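MxaA (Stigmatella aurantiaca, PDB 4W4T) acts in the myxalamid PKS-NRPS pathway, and this chain is its terminal reductase domain, an NADPH-binding Rossmann-fold unit that probably releases the product as a primary alcohol. Local coordinates at residues F70-E73 / E74-R78; V188-V191 / S192-P195; P301-G305 / Q306-L310; Q314-R317 / A318-W322; K386-G390 / T391-C395. All blocks are in the same frame, centred on the assembly; numbering follows the deposited sequence.

Interactions 1 and 2 are the buried contacts, and both lie in the Rossmann part near residues that bind NADPH. Interaction 1 runs along one helix. It is apolar toward the sheet and carries a salt-bridge network on its polar side. Interaction 2 is a short 3-10 turn held by backbone bonds and a threonine hydroxyl. Interactions 3, 4 and 5 are partly buried. Interaction 3 is a turn leading into strand 307-310, and it touches interaction 2 through His-309 and Leu-194. It meets interaction 5 through Tyr-308 and Ala-387. Interactions 1, 3 and 5 all pack on helix 287-298. Interaction 4 lies farther out, at a helix start where a glutamate accepts the N-cap N-H within a salt-bridge network.

Interaction 1 of 5, residues F70-E73 / E74-R78; sequences FLLE and ELCRR
The carboxylate of Glu-73 overlaps the NE side of the Arg-77 guanidinium, one helical turn further on. The grip is side-on and uses two nitrogens. Arg-77 NE donates to Glu-73 OE2 at 2.8 Å, and Arg-77 NH2 donates to Glu-73 OE1 at 3.0 Å. Both oxygens are met on the syn side and lie near the guanidinium plane. The two flat groups are still turned 37° against each other. A bend at chi2 (-83°) turns the Glu-73 carboxylate along the helix toward Arg-77. Glu-74 extends the network. Its OE1 makes a longer salt bridge to Arg-77 NH2 at 3.6 Å, and its OE2 accepts from Arg-78 NH1 at 3.2 Å. Ser-291 and Ser-292 also bond to the Glu-74 carboxylate. A leucine in place of Glu-73 would probably leave Arg-77 without the nearer of its two carboxylates and its guanidinium freer to turn. On the apolar side, Leu-72 CD1 touches Cys-76 SG at 4.1 Å, and Leu-71 CG lies 4.4 Å from Leu-75 CD1. Helix 66-78 is the helix of a beta-alpha-beta unit of the Rossmann fold. Phe-70 meets the ring of Phe-66, an NADPH-binding residue. Leu-72, Leu-75 and Cys-76 pack on strand 82-87, Leu-72 also reaches helix 92-105, and Leu-71 and Glu-74 face helix 287-298.

Interaction 2 of 5, residues V188-V191 / S192-P195; sequences VSTV and SVLP
Thr-190 OG1 accepts the backbone N-H of Ser-192 at 3.0 Å, in a nearly straight bond (167°). The Thr-190 hydroxyl can do this because it lies anti to its own nitrogen (chi1 173°), on the side of the following peptide. This is the bonding pattern of an ST turn. Two further bonds close the 3-10 turn. Val-193 N donates to Thr-190 O at 3.2 Å, and Leu-194 N donates to Val-191 O at 3.0 Å. In both, the donor stands above the carbonyl plane. The tight side of the contact is built round Val-193. Its CG1 lies 3.8 Å from Thr-190 CG2 and 3.4 Å from Ser-189 OG, whose hydroxyl is hydrogen-bonded to Glu-226. The side chains of Thr-190 and Val-193 slide past each other in opposite directions. Helix 217-234 covers this side. The turn follows strand 185-188 of the Rossmann sheet. Short-chain dehydrogenases place a serine or threonine here, next to the tyrosine and lysine of a YxxxK motif. Thr-190 packs on Tyr-218 and Lys-222, both NADPH-binding residues, which is consistent with that arrangement. The other side is looser: Ser-192 is partly exposed, and its OG passes Thr-190 OG1 at 3.6 Å. A water lies 2.8 Å from Val-191 O and 2.7 Å from Leu-194 O, and so spans the end of the turn where the chain straightens toward Pro-195.

Interaction 3 of 5, residues P301-G305 / Q306-L310; sequences PESIG and QTYHL
Ser-303 OG, beside the hydroxyl of Tyr-308, is gripped by a water and by the carbonyl of Leu-297. The water donates to Ser-303 OG at 2.6 Å and is also bonded to Tyr-308 OH at 2.9 Å. It thus links the two side chains, whose own oxygens stay 3.5 Å apart. The phenol also touches the backbone of Ser-303, with Tyr-308 OH 3.4 Å from Ser-303 CA. Tyr-308 sits on helices 287-298 and 382-388. The chain makes a type II beta turn from Ser-303 to Gln-306. Gln-306 N closes it by donating to Ser-303 O at 2.9 Å. Gly-305 takes the third position with a positive phi of 82°, as this turn type requires. The turn leads into strand 307-310, which lies parallel to strand 239-248 in the Rossmann sheet. Gln-306 then folds back over the turn. Bends at chi1 and chi2, both near -50°, bring its amide to the Ile-304 carbonyl. Gln-306 NE2 donates to Ile-304 O at 3.0 Å, and this oxygen lies close to the amide plane. The bond probably holds the amide in this rotation. A second water joins the turn to the strand: it donates to Gly-305 O at 2.7 Å and also bonds to Thr-307 OG1. That hydroxyl has Arg-230 as a further partner.

Interaction 4 of 5, residues Q314-R317 / A318-W322; sequences QFVR and ADEMW
Glu-320 has CG beside its backbone N (chi1 -59°) and runs extended through chi2, which carries its carboxylate back to the start of the helix. Arg-317 bends at chi3 and lays its guanidinium against Glu-320 CG. Glu-320 OE1 accepts the backbone N-H of Arg-317 at 2.8 Å, in an almost straight bond (177°), with its anti lone pair. Arg-317 is the N-cap of helix 318-328 and Glu-320 is its N3 residue, so this bond is the N3-to-N-cap half of a capping box; the reciprocal half is not made, because the Arg-317 side chain turns to the carboxylates. The Arg-317 carbonyl starts the helical bonding by accepting from Met-321 N at 3.1 Å. A lysine in place of Glu-320 would probably leave the Arg-317 N-H without its acceptor and set a second positive charge near the guanidinium. Asp-319 OD1 makes a salt bridge to Arg-317 NH1 at 2.6 Å from over a face of the guanidinium, the planes 82° apart. Glu-320 OE2 adds a longer salt bridge to Arg-317 NH2 at 3.6 Å. Beside the charged groups, Val-316 CG1 meets CG of Met-321, a selenomethionine, at 3.9 Å. Val-316 also packs on Leu-282 and Leu-284.

Interaction 5 of 5, residues K386-G390 / T391-C395; sequences KALGG and TGTSC
A type I beta turn from Leu-388 to Thr-391 runs straight into an ST turn at Thr-391, as the chain leaves helix 382-388. The Leu-388 carbonyl is the acceptor at the centre. Thr-391 N donates to Leu-388 O at 2.8 Å from above the carbonyl plane, and Thr-391 OG1 donates to Leu-388 O at 2.6 Å in that plane, on a lone pair. One residue thus holds the oxygen with both its backbone and its side chain. With chi1 at 76°, the Thr-391 hydroxyl stands between its own nitrogen and carbonyl carbon, where it can serve both turns. As an acceptor, Thr-391 OG1 takes the N-H of Thr-393 at 3.0 Å. Gly-389 and Gly-390 form the bend between. This double turn begins the loop from helix 382-388 to helix 400-412, and it leans on helix 287-298 of the Rossmann part. There Asp-296 bonds to the Thr-393 hydroxyl and is touched by Leu-388 and Thr-391. The Leu-388 side chain crosses those of Thr-391 and Thr-393. Its CB lies 3.6 Å from Thr-391 OG1, and its CD1 meets Thr-393 CG2 at 3.9 Å. Ala-387 packs on Leu-297, the residue after Asp-296 in helix 287-298.

Interaction 1 of 5, residues F70-E73 / E74-R78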
loop_
_atom_site.group_PDB
_atom_site.type_symbol
_atom_site.label_atom_id
_atom_site.label_comp_id
_atom_site.label_asym_id
_atom_site.label_seq_id
_atom_site.Cartn_x
_atom_site.Cartn_y
_atom_site.Cartn_z
ATOM N N PHE A 70 -9.128 -24.521 10.588
ATOM C CA PHE A 70 -8.587 -25.844 10.859
ATOM C C PHE A 70 -8.624 -26.149 12.344
ATOM O O PHE A 70 -8.944 -27.263 12.749
ATOM C CB PHE A 70 -7.160 -25.956 10.293
ATOM C CG PHE A 70 -7.116 -25.895 8.800
ATOM C CD1 PHE A 70 -7.136 -24.677 8.138
ATOM C CD2 PHE A 70 -7.097 -27.061 8.053
ATOM C CE1 PHE A 70 -7.121 -24.616 6.759
ATOM C CE2 PHE A 70 -7.079 -27.018 6.673
ATOM C CZ PHE A 70 -7.085 -25.799 6.017
ATOM N N LEU A 71 -8.325 -25.143 13.161
ATOM C CA LEU A 71 -8.436 -25.280 14.604
ATOM C C LEU A 71 -9.875 -25.622 14.998
ATOM O O LEU A 71 -10.109 -26.481 15.843
ATOM C CB LEU A 71 -7.979 -23.986 15.286
ATOM C CG LEU A 71 -7.517 -23.981 16.741
ATOM C CD1 LEU A 71 -6.581 -25.152 17.031
ATOM C CD2 LEU A 71 -6.805 -22.646 17.031
ATOM N N LEU A 72 -10.844 -24.970 14.375
ATOM C CA LEU A 72 -12.235 -25.272 14.719
ATOM C C LEU A 72 -12.576 -26.717 14.359
ATOM O O LEU A 72 -13.117 -27.466 15.182
ATOM C CB LEU A 72 -13.188 -24.318 14.021
ATOM C CG LEU A 72 -14.666 -24.644 14.244
ATOM C CD1 LEU A 72 -14.977 -24.801 15.731
ATOM C CD2 LEU A 72 -15.540 -23.586 13.599
ATOM N N GLU A 73 -12.230 -27.114 13.141
ATOM C CA GLU A 73 -12.577 -28.445 12.673
ATOM C C GLU A 73 -11.850 -29.492 13.524
ATOM O O GLU A 73 -12.431 -30.519 13.912
ATOM C CB GLU A 73 -12.264 -28.562 11.178
ATOM C CG GLU A 73 -12.837 -29.797 10.490
ATOM C CD GLU A 73 -11.954 -31.009 10.669
ATOM O OE1 GLU A 73 -10.770 -30.816 11.027
ATOM O OE2 GLU A 73 -12.433 -32.148 10.451
ATOM N N GLU A 74 -10.608 -29.200 13.891
ATOM C CA GLU A 74 -9.855 -30.104 14.744
ATOM C C GLU A 74 -10.428 -30.201 16.165
ATOM O O GLU A 74 -10.447 -31.278 16.760
ATOM C CB GLU A 74 -8.389 -29.676 14.795
ATOM C CG GLU A 74 -7.486 -30.649 15.533
ATOM C CD GLU A 74 -6.442 -31.271 14.625
ATOM O OE1 GLU A 74 -6.110 -30.651 13.586
ATOM O OE2 GLU A 74 -5.948 -32.364 14.963
ATOM N N LEU A 75 -10.893 -29.085 16.720
ATOM C CA LEU A 75 -11.474 -29.104 18.062
ATOM C C LEU A 75 -12.769 -29.924 18.117
ATOM O O LEU A 75 -13.041 -30.598 19.111
ATOM C CB LEU A 75 -11.744 -27.666 18.550
ATOM C CG LEU A 75 -10.509 -26.886 19.024
ATOM C CD1 LEU A 75 -10.876 -25.427 19.266
ATOM C CD2 LEU A 75 -9.895 -27.486 20.273
ATOM N N CYS A 76 -13.568 -29.860 17.058
ATOM C CA CYS A 76 -14.775 -30.683 16.995
ATOM C C CYS A 76 -14.432 -32.181 16.976
ATOM O O CYS A 76 -15.119 -32.990 17.605
ATOM C CB CYS A 76 -15.611 -30.310 15.776
ATOM S SG CYS A 76 -16.341 -28.657 15.885
ATOM N N ARG A 77 -13.346 -32.542 16.294
ATOM C CA ARG A 77 -12.977 -33.950 16.185
ATOM C C ARG A 77 -12.373 -34.506 17.472
ATOM O O ARG A 77 -12.602 -35.662 17.820
ATOM C CB ARG A 77 -12.001 -34.156 15.022
ATOM C CG ARG A 77 -12.681 -34.154 13.657
ATOM C CD ARG A 77 -11.767 -34.659 12.550
ATOM N NE ARG A 77 -10.791 -33.649 12.151
ATOM C CZ ARG A 77 -9.525 -33.640 12.554
ATOM N NH1 ARG A 77 -9.081 -34.590 13.369
ATOM N NH2 ARG A 77 -8.712 -32.676 12.148
ATOM N N ARG A 78 -11.601 -33.696 18.184
ATOM C CA ARG A 78 -10.843 -34.139 19.337
ATOM C C ARG A 78 -11.412 -33.875 20.692
ATOM O O ARG A 78 -10.875 -34.273 21.699
ATOM C CB ARG A 78 -9.470 -33.547 19.286
ATOM C CG ARG A 78 -8.889 -33.597 17.909
ATOM C CD ARG A 78 -7.962 -34.735 17.781
ATOM N NE ARG A 78 -7.034 -34.749 18.873
ATOM C CZ ARG A 78 -5.874 -34.114 18.925
ATOM N NH1 ARG A 78 -5.402 -33.360 17.918
ATOM N NH2 ARG A 78 -5.185 -34.242 20.013
#

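Interaction 2 of 5, residues V188-V191 / S192-P195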
loop_
_atom_site.group_PDB
_atom_site.type_symbol
_atom_site.label_atom_id
_atom_site.label_comp_id
_atom_site.label_asym_id
_atom_site.label_seq_id
_atom_site.Cartn_x
_atom_site.Cartn_y
_atom_site.Cartn_z
ATOM N N VAL A 188 -2.523 -18.371 20.879
ATOM C CA VAL A 188 -1.775 -18.444 19.629
ATOM C C VAL A 188 -1.030 -17.135 19.388
ATOM O O VAL A 188 -1.612 -16.107 19.007
ATOM C CB VAL A 188 -2.677 -18.790 18.447
ATOM C CG1 VAL A 188 -1.822 -18.998 17.186
ATOM C CG2 VAL A 188 -3.477 -20.082 18.770
ATOM N N SER A 189 0.281 -17.180 19.616
ATOM C CA SER A 189 1.151 -16.026 19.409
ATOM C C SER A 189 1.760 -16.057 18.012
ATOM O O SER A 189 1.038 -16.167 17.020
ATOM C CB SER A 189 2.257 -15.991 20.466
ATOM O OG SER A 189 3.087 -14.855 20.299
ATOM N N THR A 190 3.086 -15.965 17.926
ATOM C CA THR A 190 3.747 -16.024 16.623
ATOM C C THR A 190 5.252 -16.004 16.823
ATOM O O THR A 190 5.732 -15.415 17.779
ATOM C CB THR A 190 3.335 -14.846 15.709
ATOM O OG1 THR A 190 4.121 -14.853 14.519
ATOM C CG2 THR A 190 3.539 -13.509 16.417
ATOM N N VAL A 191 6.006 -16.641 15.929
ATOM C CA VAL A 191 7.459 -16.535 16.022
ATOM C C VAL A 191 7.904 -15.100 15.758
ATOM O O VAL A 191 9.034 -14.729 16.075
ATOM C CB VAL A 191 8.184 -17.485 15.041
ATOM C CG1 VAL A 191 7.859 -18.932 15.385
ATOM C CG2 VAL A 191 7.825 -17.141 13.592
ATOM N N SER A 192 7.018 -14.282 15.197
ATOM C CA SER A 192 7.381 -12.881 14.933
ATOM C C SER A 192 7.497 -12.016 16.193
ATOM O O SER A 192 7.829 -10.824 16.098
ATOM C CB SER A 192 6.385 -12.252 13.965
ATOM O OG SER A 192 6.510 -12.874 12.706
ATOM N N VAL A 193 7.247 -12.582 17.374
ATOM C CA VAL A 193 7.578 -11.854 18.597
ATOM C C VAL A 193 9.092 -11.864 18.858
ATOM O O VAL A 193 9.572 -11.188 19.778
ATOM C CB VAL A 193 6.849 -12.421 19.846
ATOM C CG1 VAL A 193 5.359 -12.473 19.600
ATOM C CG2 VAL A 193 7.400 -13.804 20.243
ATOM N N LEU A 194 9.822 -12.630 18.046
ATOM C CA LEU A 194 11.280 -12.792 18.175
ATOM C C LEU A 194 12.069 -11.919 17.193
ATOM O O LEU A 194 11.612 -11.655 16.075
ATOM C CB LEU A 194 11.672 -14.261 17.949
ATOM C CG LEU A 194 10.993 -15.328 18.806
ATOM C CD1 LEU A 194 11.378 -16.738 18.305
ATOM C CD2 LEU A 194 11.355 -15.160 20.276
ATOM N N PRO A 195 13.272 -11.485 17.597
ATOM C CA PRO A 195 14.118 -10.704 16.679
ATOM C C PRO A 195 14.567 -11.526 15.477
ATOM O O PRO A 195 14.771 -12.737 15.603
ATOM C CB PRO A 195 15.322 -10.321 17.544
ATOM C CG PRO A 195 15.404 -11.406 18.577
ATOM C CD PRO A 195 13.956 -11.776 18.872
HETATM O O HOH W 1 10.742 -13.371 14.247
#

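Interaction 3 of 5, residues P301-G305 / Q306-L310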
loop_
_atom_site.group_PDB
_atom_site.type_symbol
_atom_site.label_atom_id
_atom_site.label_comp_id
_atom_site.label_asym_id
_atom_site.label_seq_id
_atom_site.Cartn_x
_atom_site.Cartn_y
_atom_site.Cartn_z
ATOM N N PRO A 301 -1.395 -31.506 30.408
ATOM C CA PRO A 301 -1.201 -30.605 31.548
ATOM C C PRO A 301 0.266 -30.212 31.679
ATOM O O PRO A 301 0.582 -29.187 32.274
ATOM C CB PRO A 301 -1.685 -31.429 32.758
ATOM C CG PRO A 301 -1.815 -32.826 32.281
ATOM C CD PRO A 301 -2.033 -32.776 30.796
ATOM N N GLU A 302 1.158 -31.014 31.103
ATOM C CA GLU A 302 2.569 -30.657 31.077
ATOM C C GLU A 302 2.820 -29.347 30.311
ATOM O O GLU A 302 3.837 -28.680 30.513
ATOM C CB GLU A 302 3.382 -31.793 30.457
ATOM C CG GLU A 302 3.375 -33.087 31.276
ATOM C CD GLU A 302 2.300 -34.069 30.840
ATOM O OE1 GLU A 302 1.374 -33.673 30.101
ATOM O OE2 GLU A 302 2.385 -35.254 31.236
ATOM N N SER A 303 1.895 -28.986 29.433
ATOM C CA SER A 303 2.051 -27.791 28.585
ATOM C C SER A 303 1.788 -26.479 29.318
ATOM O O SER A 303 2.102 -25.400 28.799
ATOM C CB SER A 303 1.107 -27.870 27.389
ATOM O OG SER A 303 1.414 -28.965 26.547
ATOM N N ILE A 304 1.185 -26.558 30.505
ATOM C CA ILE A 304 0.811 -25.344 31.230
ATOM C C ILE A 304 2.046 -24.555 31.609
ATOM O O ILE A 304 3.007 -25.113 32.133
ATOM C CB ILE A 304 -0.019 -25.676 32.493
ATOM C CG1 ILE A 304 -1.352 -26.298 32.084
ATOM C CG2 ILE A 304 -0.240 -24.430 33.360
ATOM C CD1 ILE A 304 -2.167 -26.834 33.261
ATOM N N GLY A 305 2.027 -23.259 31.298
ATOM C CA GLY A 305 3.145 -22.380 31.566
ATOM C C GLY A 305 4.232 -22.457 30.501
ATOM O O GLY A 305 5.194 -21.697 30.552
ATOM N N GLN A 306 4.077 -23.350 29.531
ATOM C CA GLN A 306 5.150 -23.600 28.565
ATOM C C GLN A 306 4.941 -22.868 27.244
ATOM O O GLN A 306 3.849 -22.393 26.954
ATOM C CB GLN A 306 5.296 -25.095 28.285
ATOM C CG GLN A 306 5.445 -25.960 29.534
ATOM C CD GLN A 306 6.467 -25.410 30.497
ATOM O OE1 GLN A 306 7.644 -25.248 30.159
ATOM N NE2 GLN A 306 6.020 -25.099 31.709
ATOM N N THR A 307 6.008 -22.809 26.439
ATOM C CA THR A 307 5.987 -22.148 25.136
ATOM C C THR A 307 6.455 -23.138 24.079
ATOM O O THR A 307 7.420 -23.868 24.309
ATOM C CB THR A 307 6.888 -20.883 25.146
ATOM O OG1 THR A 307 6.324 -19.917 26.043
ATOM C CG2 THR A 307 7.033 -20.256 23.733
ATOM N N TYR A 308 5.770 -23.188 22.936
ATOM C CA TYR A 308 6.147 -24.108 21.867
ATOM C C TYR A 308 6.274 -23.404 20.527
ATOM O O TYR A 308 5.473 -22.537 20.176
ATOM C CB TYR A 308 5.135 -25.254 21.764
ATOM C CG TYR A 308 5.041 -26.027 23.058
ATOM C CD1 TYR A 308 5.925 -27.062 23.333
ATOM C CD2 TYR A 308 4.100 -25.685 24.024
ATOM C CE1 TYR A 308 5.862 -27.766 24.531
ATOM C CE2 TYR A 308 4.026 -26.380 25.224
ATOM C CZ TYR A 308 4.906 -27.415 25.474
ATOM O OH TYR A 308 4.837 -28.102 26.668
ATOM N N HIS A 309 7.310 -23.781 19.791
ATOM C CA HIS A 309 7.528 -23.252 18.458
ATOM C C HIS A 309 6.954 -24.208 17.444
ATOM O O HIS A 309 7.492 -25.299 17.226
ATOM C CB HIS A 309 9.012 -23.019 18.213
ATOM C CG HIS A 309 9.564 -21.848 18.960
ATOM N ND1 HIS A 309 10.916 -21.641 19.138
ATOM C CD2 HIS A 309 8.942 -20.817 19.584
ATOM C CE1 HIS A 309 11.103 -20.531 19.827
ATOM N NE2 HIS A 309 9.920 -20.008 20.105
ATOM N N LEU A 310 5.842 -23.814 16.832
ATOM C CA LEU A 310 5.196 -24.678 15.859
ATOM C C LEU A 310 5.726 -24.327 14.480
ATOM O O LEU A 310 5.064 -23.666 13.683
ATOM C CB LEU A 310 3.674 -24.546 15.935
ATOM C CG LEU A 310 3.137 -24.776 17.349
ATOM C CD1 LEU A 310 1.598 -24.786 17.356
ATOM C CD2 LEU A 310 3.694 -26.069 17.930
HETATM O O HOH W 2 3.377 -30.617 26.866
HETATM O O HOH W 3 6.627 -20.165 28.792
#

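Interaction 4 of 5, residues Q314-R317 / A318-W322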
loop_
_atom_site.group_PDB
_atom_site.type_symbol
_atom_site.label_atom_id
_atom_site.label_comp_id
_atom_site.label_asym_id
_atom_site.label_seq_id
_atom_site.Cartn_x
_atom_site.Cartn_y
_atom_site.Cartn_z
ATOM N N GLN A 314 12.531 -29.034 9.732
ATOM C CA GLN A 314 13.439 -29.077 8.584
ATOM C C GLN A 314 13.298 -27.804 7.750
ATOM O O GLN A 314 12.223 -27.523 7.241
ATOM C CB GLN A 314 13.152 -30.321 7.723
ATOM C CG GLN A 314 13.822 -30.347 6.324
ATOM C CD GLN A 314 12.810 -30.401 5.153
ATOM O OE1 GLN A 314 11.602 -30.179 5.333
ATOM N NE2 GLN A 314 13.311 -30.693 3.945
ATOM N N PHE A 315 14.357 -27.015 7.627
ATOM C CA PHE A 315 14.285 -25.825 6.770
ATOM C C PHE A 315 14.418 -26.221 5.301
ATOM O O PHE A 315 14.869 -27.319 4.979
ATOM C CB PHE A 315 15.377 -24.801 7.134
ATOM C CG PHE A 315 16.774 -25.250 6.780
ATOM C CD1 PHE A 315 17.299 -25.030 5.510
ATOM C CD2 PHE A 315 17.563 -25.890 7.716
ATOM C CE1 PHE A 315 18.584 -25.456 5.184
ATOM C CE2 PHE A 315 18.847 -26.313 7.397
ATOM C CZ PHE A 315 19.359 -26.091 6.133
ATOM N N VAL A 316 14.033 -25.322 4.408
ATOM C CA VAL A 316 14.286 -25.534 2.993
ATOM C C VAL A 316 15.133 -24.353 2.517
ATOM O O VAL A 316 15.005 -23.250 3.042
ATOM C CB VAL A 316 12.960 -25.659 2.181
ATOM C CG1 VAL A 316 12.199 -24.357 2.193
ATOM C CG2 VAL A 316 13.236 -26.094 0.745
ATOM N N ARG A 317 16.033 -24.590 1.568
ATOM C CA ARG A 317 16.791 -23.494 0.984
ATOM C C ARG A 317 16.027 -22.942 -0.211
ATOM O O ARG A 317 15.243 -23.661 -0.825
ATOM C CB ARG A 317 18.193 -23.963 0.581
ATOM C CG ARG A 317 19.045 -24.316 1.790
ATOM C CD ARG A 317 20.388 -24.889 1.419
ATOM N NE ARG A 317 20.256 -26.096 0.613
ATOM C CZ ARG A 317 20.470 -26.129 -0.695
ATOM N NH1 ARG A 317 20.827 -25.018 -1.317
ATOM N NH2 ARG A 317 20.328 -27.263 -1.371
ATOM N N ALA A 318 16.233 -21.667 -0.522
ATOM C CA ALA A 318 15.542 -21.051 -1.651
ATOM C C ALA A 318 15.772 -21.808 -2.966
ATOM O O ALA A 318 14.834 -21.990 -3.750
ATOM C CB ALA A 318 15.975 -19.598 -1.805
ATOM N N ASP A 319 17.001 -22.245 -3.228
ATOM C CA ASP A 319 17.251 -22.881 -4.522
ATOM C C ASP A 319 16.535 -24.228 -4.617
ATOM O O ASP A 319 16.176 -24.660 -5.707
ATOM C CB ASP A 319 18.762 -23.035 -4.815
ATOM C CG ASP A 319 19.514 -23.851 -3.763
ATOM O OD1 ASP A 319 18.893 -24.595 -2.979
ATOM O OD2 ASP A 319 20.764 -23.757 -3.728
ATOM N N GLU A 320 16.297 -24.875 -3.479
ATOM C CA GLU A 320 15.475 -26.088 -3.476
ATOM C C GLU A 320 14.024 -25.739 -3.827
ATOM O O GLU A 320 13.375 -26.427 -4.623
ATOM C CB GLU A 320 15.544 -26.796 -2.113
ATOM C CG GLU A 320 16.948 -27.205 -1.692
ATOM C CD GLU A 320 16.992 -27.857 -0.317
ATOM O OE1 GLU A 320 16.579 -27.217 0.685
ATOM O OE2 GLU A 320 17.449 -29.017 -0.243
HETATM N N MSE A 321 13.519 -24.658 -3.245
HETATM C CA MSE A 321 12.177 -24.199 -3.578
HETATM C C MSE A 321 12.027 -23.986 -5.077
HETATM O O MSE A 321 11.057 -24.426 -5.672
HETATM C CB MSE A 321 11.843 -22.903 -2.836
HETATM C CG MSE A 321 11.415 -23.080 -1.417
HETATM SE SE MSE A 321 9.677 -24.015 -1.312
HETATM C CE MSE A 321 8.598 -22.919 -2.487
ATOM N N TRP A 322 12.979 -23.302 -5.703
ATOM C CA TRP A 322 12.829 -23.043 -7.124
ATOM C C TRP A 322 12.929 -24.354 -7.903
ATOM O O TRP A 322 12.203 -24.538 -8.880
ATOM C CB TRP A 322 13.863 -22.023 -7.623
ATOM C CG TRP A 322 14.083 -20.854 -6.689
ATOM C CD1 TRP A 322 15.285 -20.290 -6.367
ATOM C CD2 TRP A 322 13.087 -20.123 -5.955
ATOM N NE1 TRP A 322 15.099 -19.247 -5.484
ATOM C CE2 TRP A 322 13.764 -19.130 -5.209
ATOM C CE3 TRP A 322 11.693 -20.203 -5.856
ATOM C CZ2 TRP A 322 13.089 -18.229 -4.375
ATOM C CZ3 TRP A 322 11.028 -19.311 -5.024
ATOM C CH2 TRP A 322 11.727 -18.333 -4.301
#

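Interaction 5 of 5, residues K386-G390 / T391-C395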
loop_
_atom_site.group_PDB
_atom_site.type_symbol
_atom_site.label_atom_id
_atom_site.label_comp_id
_atom_site.label_asym_id
_atom_site.label_seq_id
_atom_site.Cartn_x
_atom_site.Cartn_y
_atom_site.Cartn_z
ATOM N N LYS A 386 9.510 -33.333 21.580
ATOM C CA LYS A 386 9.338 -34.233 22.727
ATOM C C LYS A 386 7.882 -34.365 23.150
ATOM O O LYS A 386 7.376 -35.480 23.319
ATOM C CB LYS A 386 10.169 -33.775 23.927
ATOM C CG LYS A 386 11.633 -33.549 23.626
ATOM C CD LYS A 386 12.477 -33.424 24.899
ATOM C CE LYS A 386 13.880 -32.900 24.579
ATOM N NZ LYS A 386 14.049 -31.466 24.959
ATOM N N ALA A 387 7.192 -33.238 23.304
ATOM C CA ALA A 387 5.834 -33.278 23.817
ATOM C C ALA A 387 4.895 -34.028 22.862
ATOM O O ALA A 387 3.888 -34.593 23.292
ATOM C CB ALA A 387 5.314 -31.850 24.082
ATOM N N LEU A 388 5.229 -34.039 21.572
ATOM C CA LEU A 388 4.367 -34.671 20.581
ATOM C C LEU A 388 4.783 -36.114 20.231
ATOM O O LEU A 388 4.127 -36.756 19.427
ATOM C CB LEU A 388 4.334 -33.845 19.300
ATOM C CG LEU A 388 3.691 -32.455 19.429
ATOM C CD1 LEU A 388 3.607 -31.811 18.063
ATOM C CD2 LEU A 388 2.319 -32.546 20.075
ATOM N N GLY A 389 5.862 -36.602 20.826
ATOM C CA GLY A 389 6.466 -37.861 20.391
ATOM C C GLY A 389 5.566 -39.085 20.512
ATOM O O GLY A 389 5.695 -40.044 19.740
ATOM N N GLY A 390 4.654 -39.057 21.481
ATOM C CA GLY A 390 3.717 -40.149 21.680
ATOM C C GLY A 390 2.422 -39.926 20.926
ATOM O O GLY A 390 1.495 -40.731 21.019
ATOM N N THR A 391 2.345 -38.815 20.192
ATOM C CA THR A 391 1.185 -38.518 19.349
ATOM C C THR A 391 1.475 -38.867 17.893
ATOM O O THR A 391 2.610 -39.174 17.539
ATOM C CB THR A 391 0.791 -37.020 19.385
ATOM O OG1 THR A 391 1.717 -36.275 18.579
ATOM C CG2 THR A 391 0.787 -36.472 20.814
ATOM N N GLY A 392 0.455 -38.773 17.044
ATOM C CA GLY A 392 0.646 -38.984 15.621
ATOM C C GLY A 392 0.848 -37.673 14.876
ATOM O O GLY A 392 0.640 -37.606 13.657
ATOM N N THR A 393 1.287 -36.644 15.601
ATOM C CA THR A 393 1.426 -35.303 15.023
ATOM C C THR A 393 2.887 -34.987 14.736
ATOM O O THR A 393 3.719 -34.883 15.644
ATOM C CB THR A 393 0.827 -34.227 15.941
ATOM O OG1 THR A 393 -0.570 -34.497 16.113
ATOM C CG2 THR A 393 1.007 -32.818 15.330
ATOM N N SER A 394 3.180 -34.856 13.449
ATOM C CA SER A 394 4.530 -34.630 12.964
ATOM C C SER A 394 4.429 -33.716 11.758
ATOM O O SER A 394 3.500 -33.842 10.969
ATOM C CB SER A 394 5.194 -35.966 12.601
ATOM O OG SER A 394 6.495 -35.787 12.079
ATOM N N CYS A 395 5.376 -32.799 11.606
ATOM C CA CYS A 395 5.310 -31.831 10.521
ATOM C C CYS A 395 5.732 -32.447 9.191
ATOM O O CYS A 395 6.757 -33.120 9.117
ATOM C CB CYS A 395 6.188 -30.629 10.836
ATOM S SG CYS A 395 5.936 -29.230 9.722
#